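PDB 5XIL: putative prolyl-tRNA synthetase from Leishmania major, which probably ligates L-proline to tRNA(Pro) at the expense of ATP, giving prolyl-tRNA(Pro), AMP and diphosphate for protein synthesis. Local coordinates for residues 58-63 against 175-180; 201-206 against 474-479; 293-298 against 317-322. All coordinates share one frame; numbering follows the deposited sequence.

Interaction 1 of 3, residues 58-63 against 175-180; sequences EKLGVE and VLEILE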
loop_
_atom_site.group_PDB
_atom_site.type_symbol
_atom_site.label_atom_id
_atom_site.label_comp_id
_atom_site.label_asym_id
_atom_site.label_seq_id
_atom_site.Cartn_x
_atom_site.Cartn_y
_atom_site.Cartn_z
ATOM N N GLU A 58 -2.638 -5.597 10.368
ATOM C CA GLU A 58 -1.381 -5.353 11.078
ATOM C C GLU A 58 -1.629 -5.344 12.556
ATOM O O GLU A 58 -0.895 -5.973 13.347
ATOM C CB GLU A 58 -0.636 -4.086 10.583
ATOM C CG GLU A 58 0.612 -3.744 11.393
ATOM C CD GLU A 58 1.439 -2.566 10.843
ATOM O OE1 GLU A 58 1.590 -2.388 9.617
ATOM O OE2 GLU A 58 1.978 -1.822 11.677
ATOM N N LYS A 59 -2.687 -4.677 12.953
ATOM C CA LYS A 59 -3.031 -4.550 14.344
ATOM C C LYS A 59 -3.421 -5.903 14.946
ATOM O O LYS A 59 -3.150 -6.174 16.130
ATOM C CB LYS A 59 -4.154 -3.505 14.490
ATOM C CG LYS A 59 -4.443 -3.111 15.932
ATOM C CD LYS A 59 -5.400 -1.905 16.040
ATOM C CE LYS A 59 -5.592 -1.459 17.499
ATOM N NZ LYS A 59 -6.573 -2.325 18.193
ATOM N N LEU A 60 -4.016 -6.784 14.161
ATOM C CA LEU A 60 -4.242 -8.126 14.665
ATOM C C LEU A 60 -3.002 -8.945 14.920
ATOM O O LEU A 60 -3.049 -9.890 15.675
ATOM C CB LEU A 60 -5.173 -8.925 13.768
ATOM C CG LEU A 60 -6.622 -8.515 13.780
ATOM C CD1 LEU A 60 -7.342 -9.108 12.592
ATOM C CD2 LEU A 60 -7.341 -8.881 15.043
ATOM N N GLY A 61 -1.920 -8.654 14.230
ATOM C CA GLY A 61 -0.664 -9.345 14.387
ATOM C C GLY A 61 -0.211 -10.016 13.124
ATOM O O GLY A 61 0.764 -10.695 13.137
ATOM N N VAL A 62 -0.905 -9.836 12.012
ATOM C CA VAL A 62 -0.474 -10.409 10.748
ATOM C C VAL A 62 0.621 -9.597 10.114
ATOM O O VAL A 62 0.597 -8.394 10.149
ATOM C CB VAL A 62 -1.689 -10.630 9.793
ATOM C CG1 VAL A 62 -1.295 -11.399 8.563
ATOM C CG2 VAL A 62 -2.767 -11.421 10.480
ATOM N N GLU A 63 1.631 -10.242 9.529
ATOM C CA GLU A 63 2.683 -9.489 8.851
ATOM C C GLU A 63 2.656 -9.640 7.344
ATOM O O GLU A 63 2.341 -10.685 6.810
ATOM C CB GLU A 63 4.031 -9.969 9.397
ATOM C CG GLU A 63 4.158 -9.840 10.923
ATOM C CD GLU A 63 5.471 -10.397 11.417
ATOM O OE1 GLU A 63 5.645 -11.609 11.485
ATOM O OE2 GLU A 63 6.423 -9.601 11.514
ATOM N N VAL A 175 -10.170 -16.548 12.086
ATOM C CA VAL A 175 -11.086 -16.668 10.949
ATOM C C VAL A 175 -12.215 -15.638 11.034
ATOM O O VAL A 175 -12.499 -14.922 10.071
ATOM C CB VAL A 175 -11.661 -18.088 10.858
ATOM C CG1 VAL A 175 -12.883 -18.097 9.961
ATOM C CG2 VAL A 175 -10.624 -19.047 10.279
ATOM N N LEU A 176 -12.818 -15.517 12.206
ATOM C CA LEU A 176 -13.906 -14.589 12.433
ATOM C C LEU A 176 -13.446 -13.157 12.661
ATOM O O LEU A 176 -14.176 -12.239 12.324
ATOM C CB LEU A 176 -14.801 -15.043 13.572
ATOM C CG LEU A 176 -15.542 -16.364 13.409
ATOM C CD1 LEU A 176 -16.215 -16.854 14.685
ATOM C CD2 LEU A 176 -16.588 -16.191 12.331
ATOM N N GLU A 177 -12.271 -12.956 13.211
ATOM C CA GLU A 177 -11.705 -11.624 13.316
ATOM C C GLU A 177 -11.509 -11.021 11.934
ATOM O O GLU A 177 -11.830 -9.829 11.712
ATOM C CB GLU A 177 -10.409 -11.578 14.105
ATOM C CG GLU A 177 -10.653 -11.715 15.624
ATOM C CD GLU A 177 -9.371 -12.033 16.399
ATOM O OE1 GLU A 177 -8.395 -12.600 15.868
ATOM O OE2 GLU A 177 -9.342 -11.735 17.594
ATOM N N ILE A 178 -10.999 -11.836 11.048
ATOM C CA ILE A 178 -10.733 -11.424 9.701
ATOM C C ILE A 178 -12.050 -11.155 8.975
ATOM O O ILE A 178 -12.188 -10.135 8.282
ATOM C CB ILE A 178 -9.859 -12.465 8.943
ATOM C CG1 ILE A 178 -8.428 -12.502 9.490
ATOM C CG2 ILE A 178 -9.887 -12.195 7.424
ATOM C CD1 ILE A 178 -7.601 -11.261 9.212
ATOM N N LEU A 179 -13.037 -12.028 9.172
ATOM C CA LEU A 179 -14.348 -11.787 8.626
ATOM C C LEU A 179 -14.948 -10.478 9.083
ATOM O O LEU A 179 -15.492 -9.748 8.249
ATOM C CB LEU A 179 -15.347 -12.946 8.921
ATOM C CG LEU A 179 -16.619 -12.868 8.070
ATOM C CD1 LEU A 179 -16.303 -13.253 6.658
ATOM C CD2 LEU A 179 -17.705 -13.757 8.643
ATOM N N GLU A 180 -14.777 -10.137 10.369
ATOM C CA GLU A 180 -15.202 -8.823 10.860
ATOM C C GLU A 180 -14.509 -7.665 10.178
ATOM O O GLU A 180 -15.153 -6.626 9.906
ATOM C CB GLU A 180 -15.117 -8.729 12.379
ATOM C CG GLU A 180 -16.125 -9.583 13.087
ATOM C CD GLU A 180 -17.617 -9.367 12.689
ATOM O OE1 GLU A 180 -18.060 -8.271 12.406
ATOM O OE2 GLU A 180 -18.338 -10.363 12.760
#
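Leu60, in the last turn of helix 40-60 where it closes in a Schellman motif, packs on Glu177 and Ile178 of helix 168-189. The leucine is the one residue of 58-63 that makes close contact, and its two methyls divide the work. CD1 meets the terminal methyl of the isoleucine, with Leu60 CD1 to Ile178 CD1 at 4.0 Å. CD2 turns to the glutamate and lies 4.0 Å from Glu177 OE1; the carboxylate carbon is equally near. This second contact is van der Waals packing against an acid group. Ile178 does not aim its CB straight at the leucine. Its ethyl branch, turned at chi2 (-69°), carries CD1 nearer to Leu60 than the CB direction suggests. The leucine side chain crosses both partners at a slant.

Gly61 ends the helix with a positive phi of 119°. Its N reaches back to the carbonyl O of Glu58 in a weak bond of 3.0 Å. The chain then turns into strand 63-64, which pairs in parallel with strand 131-139. The two helices thus meet beside strands of the class II synthetase fold. Ile178 and Val62 both touch Trp262 of strand 253-265, so the isoleucine meets both Leu60 and this strand.

The glutamate chain is extended beyond CG. Its OE2 forms a salt bridge with Lys173, one turn earlier in its own helix. On the other segment, Glu58 makes salt bridges to Lys47 and Arg51 of the second subunit.

Interaction 2 of 3, residues 201-206 against 474-479; sequences EKEKFA and AKTLCI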
loop_
_atom_site.group_PDB
_atom_site.type_symbol
_atom_site.label_atom_id
_atom_site.label_comp_id
_atom_site.label_asym_id
_atom_site.label_seq_id
_atom_site.Cartn_x
_atom_site.Cartn_y
_atom_site.Cartn_z
ATOM N N GLU A 201 -21.687 -26.890 3.379
ATOM C CA GLU A 201 -20.682 -27.879 2.895
ATOM C C GLU A 201 -20.467 -27.829 1.409
ATOM O O GLU A 201 -19.324 -27.846 0.919
ATOM C CB GLU A 201 -21.093 -29.306 3.313
ATOM C CG GLU A 201 -20.800 -29.633 4.745
ATOM C CD GLU A 201 -19.314 -29.689 5.070
ATOM O OE1 GLU A 201 -18.501 -30.279 4.330
ATOM O OE2 GLU A 201 -18.961 -29.162 6.131
ATOM N N LYS A 202 -21.559 -27.741 0.645
ATOM C CA LYS A 202 -21.470 -27.699 -0.816
ATOM C C LYS A 202 -20.700 -26.435 -1.295
ATOM O O LYS A 202 -19.948 -26.440 -2.233
ATOM C CB LYS A 202 -22.916 -27.669 -1.430
ATOM C CG LYS A 202 -22.938 -27.600 -2.963
ATOM C CD LYS A 202 -24.364 -27.671 -3.509
ATOM C CE LYS A 202 -24.452 -27.678 -5.046
ATOM N NZ LYS A 202 -25.851 -27.826 -5.705
ATOM N N GLU A 203 -20.897 -25.328 -0.623
ATOM C CA GLU A 203 -20.362 -24.058 -1.145
ATOM C C GLU A 203 -19.040 -23.589 -0.539
ATOM O O GLU A 203 -18.498 -22.581 -0.944
ATOM C CB GLU A 203 -21.417 -22.940 -0.941
ATOM C CG GLU A 203 -22.661 -23.174 -1.773
ATOM C CD GLU A 203 -22.469 -22.954 -3.254
ATOM O OE1 GLU A 203 -21.676 -22.090 -3.664
ATOM O OE2 GLU A 203 -23.232 -23.575 -3.997
ATOM N N LYS A 204 -18.513 -24.313 0.414
ATOM C CA LYS A 204 -17.239 -23.942 0.996
ATOM C C LYS A 204 -16.057 -24.127 0.066
ATOM O O LYS A 204 -16.137 -24.792 -0.975
ATOM C CB LYS A 204 -16.996 -24.721 2.259
ATOM C CG LYS A 204 -16.625 -26.164 2.019
ATOM C CD LYS A 204 -16.541 -26.880 3.351
ATOM C CE LYS A 204 -15.684 -28.142 3.258
ATOM N NZ LYS A 204 -15.793 -28.949 4.526
ATOM N N PHE A 205 -14.955 -23.566 0.474
ATOM C CA PHE A 205 -13.689 -23.814 -0.215
ATOM C C PHE A 205 -13.307 -25.265 0.018
ATOM O O PHE A 205 -13.186 -25.730 1.178
ATOM C CB PHE A 205 -12.617 -22.906 0.328
ATOM C CG PHE A 205 -11.232 -23.218 -0.204
ATOM C CD1 PHE A 205 -11.021 -23.508 -1.565
ATOM C CD2 PHE A 205 -10.170 -23.315 0.647
ATOM C CE1 PHE A 205 -9.743 -23.829 -2.052
ATOM C CE2 PHE A 205 -8.894 -23.589 0.165
ATOM C CZ PHE A 205 -8.676 -23.880 -1.171
ATOM N N ALA A 206 -13.120 -25.961 -1.095
ATOM C CA ALA A 206 -13.008 -27.432 -1.138
ATOM C C ALA A 206 -11.861 -27.915 -0.261
ATOM O O ALA A 206 -12.044 -28.859 0.494
ATOM C CB ALA A 206 -12.802 -27.908 -2.593
ATOM N N ALA A 474 -31.467 -21.148 -7.810
ATOM C CA ALA A 474 -30.998 -20.510 -6.593
ATOM C C ALA A 474 -29.996 -21.413 -5.861
ATOM O O ALA A 474 -30.294 -22.580 -5.567
ATOM C CB ALA A 474 -32.155 -20.277 -5.677
ATOM N N LYS A 475 -28.854 -20.856 -5.470
ATOM C CA LYS A 475 -27.943 -21.599 -4.635
ATOM C C LYS A 475 -28.060 -21.120 -3.224
ATOM O O LYS A 475 -28.779 -20.094 -2.980
ATOM C CB LYS A 475 -26.508 -21.417 -5.148
ATOM C CG LYS A 475 -25.977 -20.001 -5.129
ATOM C CD LYS A 475 -24.601 -20.156 -5.768
ATOM C CE LYS A 475 -23.591 -19.209 -5.287
ATOM N NZ LYS A 475 -22.278 -19.780 -5.769
ATOM N N THR A 476 -27.343 -21.750 -2.292
ATOM C CA THR A 476 -27.233 -21.178 -0.982
ATOM C C THR A 476 -26.109 -20.111 -1.075
ATOM O O THR A 476 -25.103 -20.254 -1.797
ATOM C CB THR A 476 -26.929 -22.128 0.143
ATOM O OG1 THR A 476 -25.727 -22.817 -0.139
ATOM C CG2 THR A 476 -28.084 -23.148 0.358
ATOM N N LEU A 477 -26.386 -19.037 -0.392
ATOM C CA LEU A 477 -25.469 -17.921 -0.216
ATOM C C LEU A 477 -24.702 -18.073 1.128
ATOM O O LEU A 477 -23.481 -18.170 1.116
ATOM C CB LEU A 477 -26.191 -16.586 -0.371
ATOM C CG LEU A 477 -26.995 -16.421 -1.659
ATOM C CD1 LEU A 477 -27.687 -15.067 -1.576
ATOM C CD2 LEU A 477 -26.130 -16.449 -2.904
ATOM N N CYS A 478 -25.401 -18.214 2.246
ATOM C CA CYS A 478 -24.767 -18.527 3.513
ATOM C C CYS A 478 -25.843 -18.911 4.475
ATOM O O CYS A 478 -27.040 -18.593 4.265
ATOM C CB CYS A 478 -23.960 -17.371 4.122
ATOM S SG CYS A 478 -24.958 -16.001 4.672
ATOM N N ILE A 479 -25.411 -19.553 5.547
ATOM C CA ILE A 479 -26.215 -19.726 6.736
ATOM C C ILE A 479 -25.871 -18.510 7.604
ATOM O O ILE A 479 -24.731 -18.420 8.070
ATOM C CB ILE A 479 -25.835 -20.974 7.549
ATOM C CG1 ILE A 479 -25.980 -22.159 6.654
ATOM C CG2 ILE A 479 -26.820 -21.144 8.702
ATOM C CD1 ILE A 479 -24.925 -23.188 6.806
HETATM O O HOH W 1 -22.565 -19.517 -1.883
HETATM O O HOH W 2 -25.835 -24.105 -3.121
#
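Glu203 and Lys475 cross at about a right angle and join in a salt bridge, with Lys475 NZ to Glu203 OE1 at 3.2 Å. The ammonium comes to the syn side of the carboxylate, 34° out of its plane. The acid chain is bent at chi2 (-72°), while the lysine runs past it and brings CE to 3.8 Å from Glu203 OE1. Further back along the acid, Glu203 CG rests 3.5 Å from Thr476 OG1, and these two side chains meet at a slant. That hydroxyl is hydrogen-bonded to Glu444 and Thr200.

Water fills in the polar links. One molecule donates to Glu203 OE2 at 2.8 Å and accepts from Thr476 N at 2.9 Å. Another lies 2.6 Å from Thr476 O and 3.3 Å from Glu203 OE1. Both carboxylate oxygens therefore face polar partners.

The acid belongs to a loop of the catalytic core, between strands 195-198 and 210-218. The other partners sit on strand 475-480, which runs antiparallel to 195-198 and, on its other edge, to 504-509. A classic beta bulge lies in this strand, with Leu477 and Cys478 set against the single residue Leu507. This is the joint between the class II core and the C-terminal zinc-binding domain of prolyl-tRNA synthetase.

Interaction 3 of 3, residues 293-298 against 317-322; sequences VIIIPV and WRLESE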
loop_
_atom_site.group_PDB
_atom_site.type_symbol
_atom_site.label_atom_id
_atom_site.label_comp_id
_atom_site.label_asym_id
_atom_site.label_seq_id
_atom_site.Cartn_x
_atom_site.Cartn_y
_atom_site.Cartn_z
ATOM N N VAL A 293 -15.871 16.930 -2.165
ATOM C CA VAL A 293 -16.631 18.168 -2.447
ATOM C C VAL A 293 -16.082 18.830 -3.668
ATOM O O VAL A 293 -14.888 19.096 -3.770
ATOM C CB VAL A 293 -16.554 19.165 -1.275
ATOM C CG1 VAL A 293 -17.336 20.438 -1.615
ATOM C CG2 VAL A 293 -16.893 18.546 0.061
ATOM N N ILE A 294 -16.940 19.119 -4.632
ATOM C CA ILE A 294 -16.544 19.865 -5.778
ATOM C C ILE A 294 -17.159 21.276 -5.670
ATOM O O ILE A 294 -18.312 21.419 -5.445
ATOM C CB ILE A 294 -16.936 19.210 -7.092
ATOM C CG1 ILE A 294 -16.290 19.897 -8.314
ATOM C CG2 ILE A 294 -18.430 19.132 -7.294
ATOM C CD1 ILE A 294 -14.829 19.652 -8.428
ATOM N N ILE A 295 -16.360 22.268 -5.951
ATOM C CA ILE A 295 -16.790 23.714 -5.892
ATOM C C ILE A 295 -16.888 24.271 -7.339
ATOM O O ILE A 295 -15.913 24.281 -8.072
ATOM C CB ILE A 295 -15.774 24.522 -5.063
ATOM C CG1 ILE A 295 -15.589 23.930 -3.675
ATOM C CG2 ILE A 295 -16.143 26.023 -5.020
ATOM C CD1 ILE A 295 -14.310 24.379 -3.008
ATOM N N ILE A 296 -18.074 24.724 -7.738
ATOM C CA ILE A 296 -18.284 25.195 -9.064
ATOM C C ILE A 296 -18.866 26.614 -8.982
ATOM O O ILE A 296 -19.896 26.786 -8.342
ATOM C CB ILE A 296 -19.286 24.305 -9.773
ATOM C CG1 ILE A 296 -18.795 22.837 -9.739
ATOM C CG2 ILE A 296 -19.550 24.817 -11.176
ATOM C CD1 ILE A 296 -19.771 21.826 -10.286
ATOM N N PRO A 297 -18.203 27.599 -9.636
ATOM C CA PRO A 297 -18.721 28.958 -9.646
ATOM C C PRO A 297 -19.990 29.052 -10.527
ATOM O O PRO A 297 -20.145 28.353 -11.568
ATOM C CB PRO A 297 -17.517 29.788 -10.155
ATOM C CG PRO A 297 -16.901 28.858 -11.151
ATOM C CD PRO A 297 -16.988 27.495 -10.468
ATOM N N VAL A 298 -20.942 29.843 -10.079
ATOM C CA VAL A 298 -22.183 30.050 -10.817
ATOM C C VAL A 298 -22.568 31.556 -10.789
ATOM O O VAL A 298 -21.970 32.344 -10.066
ATOM C CB VAL A 298 -23.359 29.270 -10.235
ATOM C CG1 VAL A 298 -23.088 27.750 -10.217
ATOM C CG2 VAL A 298 -23.666 29.769 -8.819
ATOM N N TRP A 317 -11.233 29.280 -4.791
ATOM C CA TRP A 317 -9.933 28.819 -4.388
ATOM C C TRP A 317 -9.785 28.919 -2.890
ATOM O O TRP A 317 -9.268 28.078 -2.272
ATOM C CB TRP A 317 -8.839 29.662 -5.042
ATOM C CG TRP A 317 -8.602 29.397 -6.475
ATOM C CD1 TRP A 317 -8.529 30.310 -7.452
ATOM C CD2 TRP A 317 -8.374 28.129 -7.092
ATOM N NE1 TRP A 317 -8.266 29.716 -8.649
ATOM C CE2 TRP A 317 -8.174 28.367 -8.457
ATOM N N ARG A 318 -10.245 30.002 -2.324
ATOM C CA ARG A 318 -10.122 30.144 -0.908
ATOM C C ARG A 318 -10.909 29.084 -0.153
ATOM O O ARG A 318 -10.487 28.590 0.894
ATOM C CB ARG A 318 -10.627 31.528 -0.504
ATOM C CG ARG A 318 -10.563 31.804 0.977
ATOM C CD ARG A 318 -10.616 33.321 1.201
ATOM N NE ARG A 318 -11.929 33.945 0.893
ATOM C CZ ARG A 318 -12.228 34.729 -0.159
ATOM N NH1 ARG A 318 -11.327 35.033 -1.105
ATOM N NH2 ARG A 318 -13.469 35.233 -0.272
ATOM N N LEU A 319 -12.103 28.850 -0.613
ATOM C CA LEU A 319 -12.946 27.832 -0.012
ATOM C C LEU A 319 -12.284 26.452 -0.089
ATOM O O LEU A 319 -12.225 25.709 0.879
ATOM C CB LEU A 319 -14.336 27.858 -0.655
ATOM C CG LEU A 319 -15.271 26.730 -0.146
ATOM C CD1 LEU A 319 -15.490 26.904 1.347
ATOM C CD2 LEU A 319 -16.633 26.662 -0.824
ATOM N N GLU A 320 -11.772 26.144 -1.239
ATOM C CA GLU A 320 -11.042 24.908 -1.452
ATOM C C GLU A 320 -9.956 24.762 -0.412
ATOM O O GLU A 320 -9.784 23.702 0.222
ATOM C CB GLU A 320 -10.442 24.878 -2.830
ATOM C CG GLU A 320 -9.687 23.586 -3.092
ATOM C CD GLU A 320 -8.991 23.543 -4.437
ATOM O OE1 GLU A 320 -9.330 24.249 -5.414
ATOM O OE2 GLU A 320 -8.083 22.749 -4.513
ATOM N N SER A 321 -9.218 25.852 -0.226
ATOM C CA SER A 321 -8.091 25.836 0.679
ATOM C C SER A 321 -8.532 25.623 2.105
ATOM O O SER A 321 -7.894 24.883 2.839
ATOM C CB SER A 321 -7.216 27.083 0.482
ATOM O OG SER A 321 -6.230 27.000 1.508
ATOM N N GLU A 322 -9.606 26.285 2.514
ATOM C CA GLU A 322 -10.104 26.212 3.871
ATOM C C GLU A 322 -10.630 24.791 4.142
ATOM O O GLU A 322 -10.410 24.187 5.206
ATOM C CB GLU A 322 -11.265 27.182 4.062
ATOM C CG GLU A 322 -10.808 28.656 4.037
ATOM C CD GLU A 322 -11.947 29.678 4.065
ATOM O OE1 GLU A 322 -13.123 29.301 4.246
ATOM O OE2 GLU A 322 -11.657 30.906 3.882
#
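Ile295 points its CD1 methyl from the strand into helix 306-325, where it meets Leu319 and Glu320. The methyl lies against the helix backbone, with Ile295 CD1 3.6 Å from Glu320 N and 3.7 Å from Glu320 CA. It also touches the first carbon of that side chain, Glu320 CB, at 3.9 Å. Leu319 comes toward the strand and touches the isoleucine beside Glu320. Its CG is 3.8 Å from Ile295 CD1, and Leu319 CD2 lies 4.1 Å from Ile295 CG1. The two side chains cross obliquely.

With CG anti to the backbone N (chi1 176°), Leu319 sends CG and CD2 to the isoleucine. Glu320 is extended, and its carboxylate leaves the apolar contact; OE1 makes a weak hydrogen bond to Cys332 N at the end of strand 330-332.

Further out, Leu319 also touches Val356 and Trp383, and Ile295 touches Cys316, one helical turn before Glu320. The strand itself is fixed by backbone bonds to both neighbours: Ile295 bonds to Arg331, and Ile294 to Leu354 and Val356. Helix 340-350 packs on Ile294 and Ile296. The contact thus joins the first strand and the helix of a beta-alpha-beta unit, strand 293-297, helix 306-325 and strand 330-332, in the anticodon-binding domain.

Overall arrangement
The three contacts sample the catalytic core, its joint with the C-terminal domain, and the anticodon-binding domain. Interactions 1 and 2 are neighbours: their centres are 23 Å apart and their nearest atoms about 8 Å, without touching. Interaction 3 is remote, with its centre 40 Å from that of interaction 1 and 49 Å from that of interaction 2. It lies across the chain's centre from interaction 2, although in sequence it falls between 201-206 and 474-479. Only interaction 2 comes near the metals. The Thr476 side chain is about 11 Å from the zinc ion, and that of Glu203 about 13 Å from a magnesium ion.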